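Local coordinates for spindle assembly checkpoint serine/threonine-protein kinase BUB1 (Saccharomyces cerevisiae, PDB 3ESL) that is a serine/threonine kinase that phosphorylates BUB3 and acts in the spindle assembly checkpoint, with its conserved N-terminal domain given here, at residues A[53-56]-A[57-61]; A[82-85]-A[86-90]; A[92-95]-A[96-99]; A[115-118]-A[119-123]; A[189-193]-A[194-198]. One frame throughout, in Å; residues are numbered along the deposited sequence.

Contact 1: residues A[53-56]-A[57-61]; sequences QEVL and RSTME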
# COMPACT_ATOMS: atom_id res chain seq x y z
N GLN A 53 18.05 -4.03 0.26
CA GLN A 53 16.74 -4.67 0.42
C GLN A 53 16.23 -4.57 1.87
O GLN A 53 15.08 -4.16 2.10
CB GLN A 53 16.80 -6.14 -0.03
CG GLN A 53 15.46 -6.86 0.02
CD GLN A 53 15.56 -8.33 -0.30
OE1 GLN A 53 16.18 -8.73 -1.29
NE2 GLN A 53 14.95 -9.16 0.54
N GLU A 54 17.09 -4.94 2.81
CA GLU A 54 16.79 -4.90 4.24
C GLU A 54 16.48 -3.48 4.71
O GLU A 54 15.50 -3.25 5.43
CB GLU A 54 17.98 -5.47 5.04
CG GLU A 54 17.85 -5.34 6.56
CD GLU A 54 19.19 -5.18 7.27
OE1 GLU A 54 20.18 -5.83 6.87
OE2 GLU A 54 19.25 -4.38 8.24
N VAL A 55 17.33 -2.53 4.30
CA VAL A 55 17.20 -1.14 4.73
C VAL A 55 15.94 -0.54 4.11
O VAL A 55 15.22 0.23 4.77
CB VAL A 55 18.45 -0.30 4.39
CG1 VAL A 55 18.24 1.16 4.80
CG2 VAL A 55 19.69 -0.88 5.10
N LEU A 56 15.66 -0.89 2.85
CA LEU A 56 14.43 -0.41 2.22
C LEU A 56 13.22 -0.94 2.99
O LEU A 56 12.30 -0.16 3.32
CB LEU A 56 14.36 -0.80 0.74
CG LEU A 56 13.10 -0.32 0.00
CD1 LEU A 56 12.95 1.20 0.04
CD2 LEU A 56 13.06 -0.84 -1.44
N ARG A 57 13.20 -2.23 3.29
CA ARG A 57 12.05 -2.84 3.96
C ARG A 57 11.82 -2.18 5.32
O ARG A 57 10.69 -1.78 5.62
CB ARG A 57 12.19 -4.37 4.10
CG ARG A 57 10.97 -5.02 4.76
CD ARG A 57 10.84 -6.53 4.57
NE ARG A 57 9.49 -6.96 4.98
CZ ARG A 57 8.92 -8.13 4.71
NH1 ARG A 57 9.57 -9.06 4.00
NH2 ARG A 57 7.69 -8.38 5.15
N SER A 58 12.88 -2.06 6.11
CA SER A 58 12.81 -1.44 7.44
C SER A 58 12.36 0.02 7.42
O SER A 58 11.58 0.45 8.27
CB SER A 58 14.16 -1.56 8.16
OG SER A 58 14.25 -0.65 9.24
N THR A 59 12.85 0.77 6.44
CA THR A 59 12.52 2.18 6.32
C THR A 59 11.05 2.33 5.93
O THR A 59 10.37 3.21 6.46
CB THR A 59 13.45 2.89 5.32
OG1 THR A 59 14.80 2.73 5.78
CG2 THR A 59 13.14 4.38 5.26
N MET A 60 10.58 1.48 5.04
CA MET A 60 9.19 1.57 4.58
C MET A 60 8.27 1.23 5.76
O MET A 60 7.25 1.89 5.96
CB MET A 60 8.94 0.63 3.40
CG MET A 60 9.63 1.10 2.12
SD MET A 60 9.28 0.01 0.74
CE MET A 60 7.58 0.45 0.43
N GLU A 61 8.65 0.23 6.54
CA GLU A 61 7.86 -0.15 7.71
C GLU A 61 7.83 0.98 8.73
O GLU A 61 6.76 1.30 9.28
CB GLU A 61 8.41 -1.44 8.34
CG GLU A 61 8.19 -2.64 7.45
CD GLU A 61 8.65 -3.93 8.10
OE1 GLU A 61 9.14 -3.88 9.26
OE2 GLU A 61 8.51 -4.98 7.45
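Thr59 hydrogen-bonds back to Val55 within a single helix, 49-67, in a contact between side chains one turn apart. The hydroxyl OG1 of Thr59 donates to Val55 O at 2.7 Å. The backbone N of Thr59 reaches the same Val55 O at 2.9 Å. The two donors come from opposite faces of the carbonyl plane, so one oxygen takes two bonds. OG1 sits beside its own backbone N (chi1 -59°), which turns the hydroxyl back along the helix and satisfies it although the residue is buried. The Val55 and Thr59 side chains lie side by side and point the same way, with Val55 CG1 3.9 Å from Thr59 OG1.

Both residues face helix 29-47. Val55 rests on Tyr36, and Thr59 on Met37 and Ile40. The helix belongs to the all-alpha, TPR-containing N-terminal domain of BUB1, in which successive helices pack against each other. Regular backbone bonds run from Arg57 N to Gln53 O, from Ser58 N to Glu54 O and from Met60 N to Leu56 O.

On another side, Leu56 CG meets Met60 SD at 3.9 Å, an apolar contact between buried side chains that cross at a slant. Met60 bends at its last torsion (chi3 73°) and also touches Trp85 and Tyr86 of helix 77-90. Arg57 stays extended from CG to NE. Its NE makes a long, weak salt bridge to Glu61 OE2 at 3.3 Å, one turn on. The Tyr86 hydroxyl hydrogen-bonds to both Arg57 NE and Glu61 OE2.

Contact 2: residues A[82-85]-A[86-90]; sequences IWIW and YINLF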
# COMPACT_ATOMS: atom_id res chain seq x y z
N ILE A 82 3.10 4.30 -0.84
CA ILE A 82 4.06 3.57 -0.00
C ILE A 82 3.46 2.23 0.43
O ILE A 82 4.13 1.20 0.35
CB ILE A 82 4.56 4.39 1.20
CG1 ILE A 82 5.15 5.72 0.71
CG2 ILE A 82 5.62 3.61 2.00
CD1 ILE A 82 5.34 6.74 1.80
N TRP A 83 2.19 2.24 0.87
CA TRP A 83 1.49 1.00 1.22
C TRP A 83 1.49 0.04 0.04
O TRP A 83 1.83 -1.13 0.20
CB TRP A 83 0.05 1.24 1.64
CG TRP A 83 -0.08 1.88 2.99
CD1 TRP A 83 -0.17 3.20 3.26
CD2 TRP A 83 -0.14 1.20 4.25
NE1 TRP A 83 -0.28 3.41 4.61
CE2 TRP A 83 -0.27 2.20 5.25
CE3 TRP A 83 -0.10 -0.15 4.64
CZ2 TRP A 83 -0.35 1.89 6.61
CZ3 TRP A 83 -0.19 -0.46 6.01
CH2 TRP A 83 -0.30 0.56 6.97
N ILE A 84 1.13 0.52 -1.14
CA ILE A 84 1.03 -0.36 -2.31
C ILE A 84 2.41 -0.86 -2.78
O ILE A 84 2.55 -2.02 -3.18
CB ILE A 84 0.18 0.27 -3.44
CG1 ILE A 84 -1.24 0.53 -2.92
CG2 ILE A 84 0.13 -0.65 -4.68
CD1 ILE A 84 -2.07 1.43 -3.80
N TRP A 85 3.44 -0.01 -2.68
CA TRP A 85 4.81 -0.44 -2.98
C TRP A 85 5.24 -1.52 -2.00
O TRP A 85 5.85 -2.51 -2.39
CB TRP A 85 5.79 0.73 -2.96
CG TRP A 85 5.89 1.39 -4.32
CD1 TRP A 85 5.37 2.59 -4.70
CD2 TRP A 85 6.56 0.86 -5.48
NE1 TRP A 85 5.67 2.86 -6.02
CE2 TRP A 85 6.40 1.81 -6.53
CE3 TRP A 85 7.28 -0.32 -5.74
CZ2 TRP A 85 6.93 1.61 -7.81
CZ3 TRP A 85 7.81 -0.51 -7.02
CH2 TRP A 85 7.63 0.45 -8.03
N TYR A 86 4.88 -1.34 -0.73
CA TYR A 86 5.23 -2.33 0.28
C TYR A 86 4.62 -3.69 -0.03
O TYR A 86 5.31 -4.71 -0.01
CB TYR A 86 4.85 -1.89 1.70
CG TYR A 86 5.41 -2.85 2.73
CD1 TYR A 86 6.68 -2.65 3.27
CD2 TYR A 86 4.71 -3.99 3.11
CE1 TYR A 86 7.23 -3.54 4.18
CE2 TYR A 86 5.25 -4.89 4.02
CZ TYR A 86 6.49 -4.65 4.56
OH TYR A 86 7.00 -5.54 5.45
N ILE A 87 3.32 -3.70 -0.29
CA ILE A 87 2.62 -4.93 -0.61
C ILE A 87 3.26 -5.61 -1.83
O ILE A 87 3.52 -6.80 -1.80
CB ILE A 87 1.12 -4.65 -0.84
CG1 ILE A 87 0.45 -4.17 0.46
CG2 ILE A 87 0.38 -5.89 -1.40
CD1 ILE A 87 -0.87 -3.43 0.22
N ASN A 88 3.52 -4.82 -2.87
CA ASN A 88 4.06 -5.37 -4.13
C ASN A 88 5.49 -5.90 -4.01
O ASN A 88 5.83 -6.93 -4.61
CB ASN A 88 4.00 -4.32 -5.25
CG ASN A 88 2.58 -3.96 -5.67
OD1 ASN A 88 1.63 -4.69 -5.44
ND2 ASN A 88 2.45 -2.80 -6.32
N LEU A 89 6.33 -5.19 -3.27
CA LEU A 89 7.74 -5.57 -3.12
C LEU A 89 7.94 -6.72 -2.14
O LEU A 89 8.78 -7.60 -2.38
CB LEU A 89 8.56 -4.38 -2.65
CG LEU A 89 8.75 -3.24 -3.64
CD1 LEU A 89 9.44 -2.10 -2.92
CD2 LEU A 89 9.58 -3.69 -4.85
N PHE A 90 7.17 -6.72 -1.05
CA PHE A 90 7.48 -7.59 0.08
C PHE A 90 6.44 -8.66 0.42
O PHE A 90 6.77 -9.66 1.07
CB PHE A 90 7.84 -6.75 1.31
CG PHE A 90 9.03 -5.86 1.10
CD1 PHE A 90 10.30 -6.42 0.90
CD2 PHE A 90 8.90 -4.49 1.07
CE1 PHE A 90 11.41 -5.61 0.69
CE2 PHE A 90 10.01 -3.67 0.86
CZ PHE A 90 11.27 -4.23 0.67
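Trp85 meets Leu89 one turn along helix 77-90, at the exposed side of this contact. Leu89 CG comes to the edge of the indole, in the ring plane, 3.9 Å from Trp85 CE3. The leucine meets the indole at this edge. Its CG lies beside the backbone N (chi1 -69°), and this also brings CG to 3.2 Å from Trp85 O. Asn88 is exposed too. Its side chain lies alongside that of Ile84, with ND2 near CG2 in the conformer given. The amide is also near Ile84 O, but the angle is too poor for a hydrogen bond there.

Ile82, Trp83, Ile84, Tyr86 and Ile87 are buried among the neighbouring helices of the TPR-type array. Ile82 faces helix 29-47. Trp83 packs on Thr101, Tyr104 and Met105 of helix 95-108, and Ile87 on Ser98. Within the contact, Ile87 folds back over the preceding turn, with CG1 3.3 Å from Trp83 O. The Tyr86 ring has Phe90 CB over one face, 4.1 Å above its plane and offset toward the rim.

Backbone bonds tie the turn together, among them Asn88 N to Ile84 O at 3.0 Å and Leu89 N to Trp85 O at 2.9 Å. The hydrogen bonds between the two segments are all main-chain. This implies that the backbone carries the polar links across the turn, and that Trp85 and Leu89 add an apolar patch on the exposed side beside the Asn88 amide.

Contact 3: residues A[92-95]-A[96-99]; sequences SNNF and HESE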
# COMPACT_ATOMS: atom_id res chain seq x y z
N SER A 92 4.24 -10.07 -2.07
CA SER A 92 3.71 -10.57 -3.34
C SER A 92 3.44 -12.08 -3.36
O SER A 92 2.56 -12.54 -4.09
CB SER A 92 4.62 -10.16 -4.51
OG SER A 92 5.92 -10.72 -4.38
N ASN A 93 4.19 -12.83 -2.56
CA ASN A 93 4.00 -14.28 -2.47
C ASN A 93 3.07 -14.70 -1.32
O ASN A 93 3.04 -15.86 -0.92
CB ASN A 93 5.36 -14.98 -2.34
CG ASN A 93 6.03 -14.72 -1.00
OD1 ASN A 93 5.80 -13.70 -0.36
ND2 ASN A 93 6.87 -15.66 -0.57
N ASN A 94 2.30 -13.75 -0.79
CA ASN A 94 1.46 -14.01 0.38
C ASN A 94 0.13 -13.30 0.27
O ASN A 94 0.01 -12.15 0.69
CB ASN A 94 2.19 -13.56 1.66
CG ASN A 94 1.53 -14.05 2.93
OD1 ASN A 94 0.31 -14.26 3.00
ND2 ASN A 94 2.34 -14.24 3.96
N PHE A 95 -0.87 -13.99 -0.29
CA PHE A 95 -2.19 -13.39 -0.49
C PHE A 95 -2.81 -12.91 0.83
O PHE A 95 -3.34 -11.81 0.90
CB PHE A 95 -3.18 -14.34 -1.18
CG PHE A 95 -4.60 -13.84 -1.14
CD1 PHE A 95 -5.04 -12.88 -2.06
CD2 PHE A 95 -5.48 -14.27 -0.15
CE1 PHE A 95 -6.34 -12.39 -2.01
CE2 PHE A 95 -6.79 -13.79 -0.10
CZ PHE A 95 -7.22 -12.84 -1.03
N HIS A 96 -2.75 -13.75 1.86
CA HIS A 96 -3.43 -13.41 3.10
C HIS A 96 -2.86 -12.16 3.77
O HIS A 96 -3.61 -11.32 4.25
CB HIS A 96 -3.49 -14.59 4.06
CG HIS A 96 -4.49 -15.62 3.64
ND1 HIS A 96 -5.85 -15.38 3.68
CD2 HIS A 96 -4.33 -16.87 3.15
CE1 HIS A 96 -6.49 -16.45 3.24
NE2 HIS A 96 -5.59 -17.37 2.91
N GLU A 97 -1.54 -12.04 3.78
CA GLU A 97 -0.91 -10.85 4.34
C GLU A 97 -1.15 -9.64 3.46
O GLU A 97 -1.38 -8.55 3.98
CB GLU A 97 0.58 -11.08 4.61
CG GLU A 97 0.79 -11.98 5.84
CD GLU A 97 0.11 -11.42 7.08
OE1 GLU A 97 0.44 -10.28 7.47
OE2 GLU A 97 -0.78 -12.09 7.66
N SER A 98 -1.13 -9.83 2.14
CA SER A 98 -1.51 -8.73 1.22
C SER A 98 -2.93 -8.25 1.47
O SER A 98 -3.17 -7.05 1.66
CB SER A 98 -1.35 -9.14 -0.26
OG SER A 98 0.02 -9.31 -0.59
N GLU A 99 -3.88 -9.18 1.48
CA GLU A 99 -5.28 -8.83 1.71
C GLU A 99 -5.46 -8.20 3.10
O GLU A 99 -6.19 -7.23 3.25
CB GLU A 99 -6.20 -10.04 1.54
CG GLU A 99 -7.66 -9.63 1.62
CD GLU A 99 -8.63 -10.79 1.59
OE1 GLU A 99 -8.44 -11.76 2.34
OE2 GLU A 99 -9.61 -10.70 0.81
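The Phe95 ring presents its edge to the face of the His96 ring. Phe95 CD2 stands 4.0 Å above the imidazole plane, over its centre. The planes are 73° apart, an edge-to-face pair. One face of the Phe95 ring carries Glu99 CB in a CH-pi contact, set off toward the rim. The Glu99 chain crosses the ring at a slant, with OE1 3.6 Å from Phe95 CE2, and OE2 makes a salt bridge to Arg185. Phe95 also packs on Leu124 and Ala128.

The Asn94 amide lies beside Glu97. Its CG is anti to the backbone N (chi1 -168°), which swings OD1 toward the start of the helix. OD1 accepts from Glu97 N at 3.0 Å. The donor stands above the carbonyl plane, away from the lone pairs, but the N-H is well aligned at 168°. Asn94 ND2 rests 3.3 Å from Glu97 CG. Glu97 bends at chi2, and its OE1 accepts from Phe193 N.

Asn94 O accepts from Ser98 N at 3.0 Å, and Phe95 O from Glu99 N at 2.7 Å. An asparagine side chain bonded to the backbone N three residues on is the classic N-cap, here opening helix 95-108.

Contact 4: residues A[115-118]-A[119-123]; sequences SLFY and EEFSK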
# COMPACT_ATOMS: atom_id res chain seq x y z
N SER A 115 -9.08 6.46 -5.75
CA SER A 115 -9.33 5.40 -6.75
C SER A 115 -8.26 4.31 -6.75
O SER A 115 -8.57 3.12 -6.90
CB SER A 115 -9.44 6.00 -8.16
OG SER A 115 -10.58 6.82 -8.25
N LEU A 116 -7.00 4.71 -6.61
CA LEU A 116 -5.89 3.77 -6.63
C LEU A 116 -6.07 2.65 -5.61
O LEU A 116 -5.72 1.50 -5.88
CB LEU A 116 -4.57 4.52 -6.39
CG LEU A 116 -3.31 3.65 -6.46
CD1 LEU A 116 -3.13 3.03 -7.84
CD2 LEU A 116 -2.10 4.46 -6.06
N PHE A 117 -6.62 2.99 -4.44
CA PHE A 117 -6.80 2.00 -3.39
C PHE A 117 -7.71 0.88 -3.90
O PHE A 117 -7.37 -0.31 -3.83
CB PHE A 117 -7.39 2.62 -2.12
CG PHE A 117 -7.79 1.61 -1.08
CD1 PHE A 117 -6.86 1.10 -0.19
CD2 PHE A 117 -9.11 1.14 -1.01
CE1 PHE A 117 -7.23 0.13 0.77
CE2 PHE A 117 -9.49 0.18 -0.05
CZ PHE A 117 -8.55 -0.32 0.84
N TYR A 118 -8.85 1.28 -4.44
CA TYR A 118 -9.83 0.30 -4.93
C TYR A 118 -9.32 -0.46 -6.13
O TYR A 118 -9.55 -1.67 -6.25
CB TYR A 118 -11.15 0.99 -5.21
CG TYR A 118 -11.72 1.60 -3.96
CD1 TYR A 118 -12.53 0.85 -3.09
CD2 TYR A 118 -11.44 2.92 -3.62
CE1 TYR A 118 -13.03 1.43 -1.92
CE2 TYR A 118 -11.94 3.49 -2.46
CZ TYR A 118 -12.73 2.75 -1.62
OH TYR A 118 -13.22 3.32 -0.48
N GLU A 119 -8.62 0.24 -7.03
CA GLU A 119 -8.03 -0.42 -8.22
C GLU A 119 -7.05 -1.53 -7.85
O GLU A 119 -7.12 -2.65 -8.38
CB GLU A 119 -7.36 0.61 -9.13
CG GLU A 119 -8.36 1.57 -9.78
CD GLU A 119 -7.71 2.75 -10.49
OE1 GLU A 119 -6.63 3.21 -10.05
OE2 GLU A 119 -8.29 3.23 -11.50
N GLU A 120 -6.14 -1.21 -6.93
CA GLU A 120 -5.13 -2.17 -6.50
C GLU A 120 -5.70 -3.32 -5.67
O GLU A 120 -5.31 -4.48 -5.87
CB GLU A 120 -4.00 -1.45 -5.75
CG GLU A 120 -3.19 -0.50 -6.65
CD GLU A 120 -2.36 -1.22 -7.72
OE1 GLU A 120 -1.90 -2.35 -7.48
OE2 GLU A 120 -2.17 -0.63 -8.81
N PHE A 121 -6.61 -3.01 -4.75
CA PHE A 121 -7.25 -4.01 -3.91
C PHE A 121 -8.07 -4.95 -4.82
O PHE A 121 -7.99 -6.18 -4.71
CB PHE A 121 -8.12 -3.31 -2.87
CG PHE A 121 -8.56 -4.19 -1.71
CD1 PHE A 121 -8.29 -5.56 -1.67
CD2 PHE A 121 -9.30 -3.63 -0.67
CE1 PHE A 121 -8.72 -6.35 -0.60
CE2 PHE A 121 -9.76 -4.42 0.40
CZ PHE A 121 -9.46 -5.77 0.43
N SER A 122 -8.81 -4.36 -5.75
CA SER A 122 -9.57 -5.17 -6.72
C SER A 122 -8.66 -6.09 -7.53
O SER A 122 -9.00 -7.27 -7.74
CB SER A 122 -10.40 -4.28 -7.65
OG SER A 122 -11.06 -5.07 -8.64
N LYS A 123 -7.52 -5.56 -7.98
CA LYS A 123 -6.54 -6.36 -8.73
C LYS A 123 -6.07 -7.56 -7.90
O LYS A 123 -5.97 -8.67 -8.42
CB LYS A 123 -5.35 -5.50 -9.17
CG LYS A 123 -4.32 -6.25 -10.03
CD LYS A 123 -3.11 -5.37 -10.40
CE LYS A 123 -2.10 -5.26 -9.25
NZ LYS A 123 -1.35 -6.53 -9.00
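Phe117 and Phe121 lie side by side on helix 115-127. The edge of Phe121 is directed at the face of Phe117 in an offset edge-to-face pair, with planes 74° apart. Phe121 CD2 comes 3.7 Å from Phe117 CZ. With both CG atoms anti to the backbone N (Phe117 chi1 171°) and one turn between them, the two side chains leave the helix the same way. They pack against helix 95-108, where Phe121 stacks on Phe102.

Leu116 and Glu120 also run alongside each other, with Leu116 CD1 3.7 Å from Glu120 CG. The glutamate bends at chi2 and uses its aliphatic part here. Glu119 is extended beyond CG and folds back past Ser115, its CG 3.3 Å from Ser115 O. Its OE1 makes a salt bridge to Arg151 and its OE2 a hydrogen bond to Ser155, both of helix 149-165. Replacing Glu119 by alanine is likely to leave Arg151 without its charge partner and the Ser155 hydroxyl without this acceptor.

Tyr118 has Phe117 CD2 over the centre of its ring, 3.7 Å above the plane. Aromatic packing on one side and a paired charge on another imply that hydrophobic and ionic contacts hold the helix to different neighbours in the TPR-type domain.

Contact 5: residues A[189-193]-A[194-198]; sequences RTAPF and FIRKF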
# COMPACT_ATOMS: atom_id res chain seq x y z
N ARG A 189 -10.13 -7.94 11.13
CA ARG A 189 -9.79 -8.96 12.11
C ARG A 189 -8.54 -8.58 12.91
O ARG A 189 -8.59 -8.40 14.13
CB ARG A 189 -9.61 -10.32 11.43
CG ARG A 189 -10.91 -10.90 10.83
CD ARG A 189 -11.78 -11.53 11.91
NE ARG A 189 -10.99 -12.43 12.75
CZ ARG A 189 -10.84 -13.73 12.53
NH1 ARG A 189 -11.47 -14.31 11.51
NH2 ARG A 189 -10.07 -14.45 13.34
N THR A 190 -7.42 -8.43 12.20
CA THR A 190 -6.10 -8.32 12.81
C THR A 190 -5.19 -7.47 11.92
O THR A 190 -5.37 -7.45 10.70
CB THR A 190 -5.50 -9.76 13.01
OG1 THR A 190 -4.30 -9.69 13.79
CG2 THR A 190 -5.20 -10.46 11.68
N ALA A 191 -4.24 -6.73 12.51
CA ALA A 191 -3.19 -6.08 11.71
C ALA A 191 -2.31 -7.12 11.00
O ALA A 191 -2.11 -8.23 11.51
CB ALA A 191 -2.34 -5.17 12.56
N PRO A 192 -1.77 -6.76 9.81
CA PRO A 192 -0.86 -7.68 9.14
C PRO A 192 0.34 -7.98 10.02
O PRO A 192 0.71 -7.15 10.86
CB PRO A 192 -0.42 -6.91 7.88
CG PRO A 192 -0.81 -5.51 8.11
CD PRO A 192 -1.98 -5.52 9.04
N PHE A 193 0.94 -9.14 9.83
CA PHE A 193 2.04 -9.55 10.68
C PHE A 193 3.20 -8.58 10.69
O PHE A 193 3.80 -8.37 11.74
CB PHE A 193 2.54 -10.95 10.32
CG PHE A 193 3.59 -11.45 11.27
CD1 PHE A 193 3.29 -11.63 12.63
CD2 PHE A 193 4.88 -11.70 10.83
CE1 PHE A 193 4.27 -12.08 13.53
CE2 PHE A 193 5.87 -12.16 11.71
CZ PHE A 193 5.57 -12.35 13.06
N PHE A 194 3.52 -7.96 9.55
CA PHE A 194 4.70 -7.09 9.52
C PHE A 194 4.55 -5.90 10.47
O PHE A 194 5.53 -5.42 11.03
CB PHE A 194 5.09 -6.65 8.09
CG PHE A 194 4.24 -5.53 7.52
CD1 PHE A 194 3.09 -5.81 6.78
CD2 PHE A 194 4.62 -4.20 7.69
CE1 PHE A 194 2.32 -4.78 6.23
CE2 PHE A 194 3.86 -3.15 7.16
CZ PHE A 194 2.71 -3.44 6.43
N ILE A 195 3.30 -5.45 10.64
CA ILE A 195 3.02 -4.35 11.54
C ILE A 195 3.15 -4.82 12.99
O ILE A 195 3.82 -4.17 13.82
CB ILE A 195 1.62 -3.76 11.26
CG1 ILE A 195 1.64 -3.02 9.91
CG2 ILE A 195 1.19 -2.79 12.36
CD1 ILE A 195 0.33 -2.39 9.52
N ARG A 196 2.52 -5.96 13.30
CA ARG A 196 2.55 -6.50 14.67
C ARG A 196 3.99 -6.82 15.10
O ARG A 196 4.40 -6.49 16.23
CB ARG A 196 1.64 -7.71 14.77
CG ARG A 196 0.17 -7.34 14.55
CD ARG A 196 -0.77 -8.48 14.89
NE ARG A 196 -0.92 -9.43 13.79
CZ ARG A 196 -0.58 -10.71 13.85
NH1 ARG A 196 -0.06 -11.22 14.97
NH2 ARG A 196 -0.77 -11.49 12.80
N LYS A 197 4.76 -7.43 14.20
CA LYS A 197 6.16 -7.76 14.47
C LYS A 197 7.00 -6.50 14.73
O LYS A 197 7.85 -6.48 15.63
CB LYS A 197 6.77 -8.58 13.33
CG LYS A 197 8.24 -8.91 13.55
CD LYS A 197 8.98 -9.20 12.25
CE LYS A 197 9.15 -10.69 12.03
NZ LYS A 197 10.38 -10.98 11.24
N PHE A 198 6.76 -5.46 13.94
CA PHE A 198 7.45 -4.18 14.14
C PHE A 198 7.18 -3.63 15.55
O PHE A 198 8.11 -3.22 16.25
CB PHE A 198 7.01 -3.16 13.09
CG PHE A 198 7.75 -1.85 13.18
CD1 PHE A 198 7.37 -0.88 14.11
CD2 PHE A 198 8.83 -1.60 12.34
CE1 PHE A 198 8.05 0.32 14.20
CE2 PHE A 198 9.52 -0.40 12.43
CZ PHE A 198 9.12 0.57 13.35
O HOH W 1 -2.11 -11.09 10.18
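The chain is extended through Thr190, Ala191 and Pro192 and then turns into helix 193-200, with Arg196 N bonded to Pro192 O at 3.3 Å and Lys197 N to Phe193 O at 2.8 Å. Pro192 is the N-cap residue of this last helix of the all-alpha domain. A further bond to Pro192 O, from Ile195 N, is weak.

Arg196 folds back over the incoming loop. Its NE donates to Ala191 O at 2.8 Å, almost straight at 170°, and that oxygen lies in the guanidinium plane. Thr190 OG1 lies over one face of the guanidinium and Phe193 CA over the other. The bend at chi3 (-83°) turns the group back to this carbonyl.

Pro192 CG touches two apolar partners, 3.7 Å from Phe194 CE1 and 3.6 Å from Ile195 CD1. Phe194 takes a chi1 of 78°, with CG between the backbone N and carbonyl carbon, which lays its ring beside the proline. The ring also stacks on Tyr86. A serine in place of Phe194 would probably open a gap beside Pro192 and leave the Tyr86 ring without its stacking partner.

On the outer side, Lys197 CB lies over one face of the Phe193 ring in a CH-pi contact, and Lys197 CE reaches Phe193 CE2 at 3.6 Å. One water accepts from Arg196 NH2 at 3.0 Å and donates to Ala191 O at 3.2 Å.

Contacts 1 to 4 follow one another along the chain, each on, or at the start of, the next helix. Contact 5, from the C-terminal end, returns to touch the first three. Contacts 1 and 2 have centres 11 Å apart; Tyr86 OH, 2.6 Å from Glu61 OE2, joins helix 77-90 to helix 49-67. Tyr86 OH is also 3.4 Å from Phe194 CB of contact 5. Phe193 N, 2.7 Å from Glu97 OE1, joins the start of helix 193-200 to helix 95-108. Ile84 of contact 2 packs on Leu116 and Glu120 of contact 4. Contacts 1 and 4 do not touch; their centres are 24 Å apart. Bound cyclohexylaminoethane sulfonate, probably from the crystallisation liquor, lies about 4 Å from the Leu56 side chain and about 3 Å from that of Trp85.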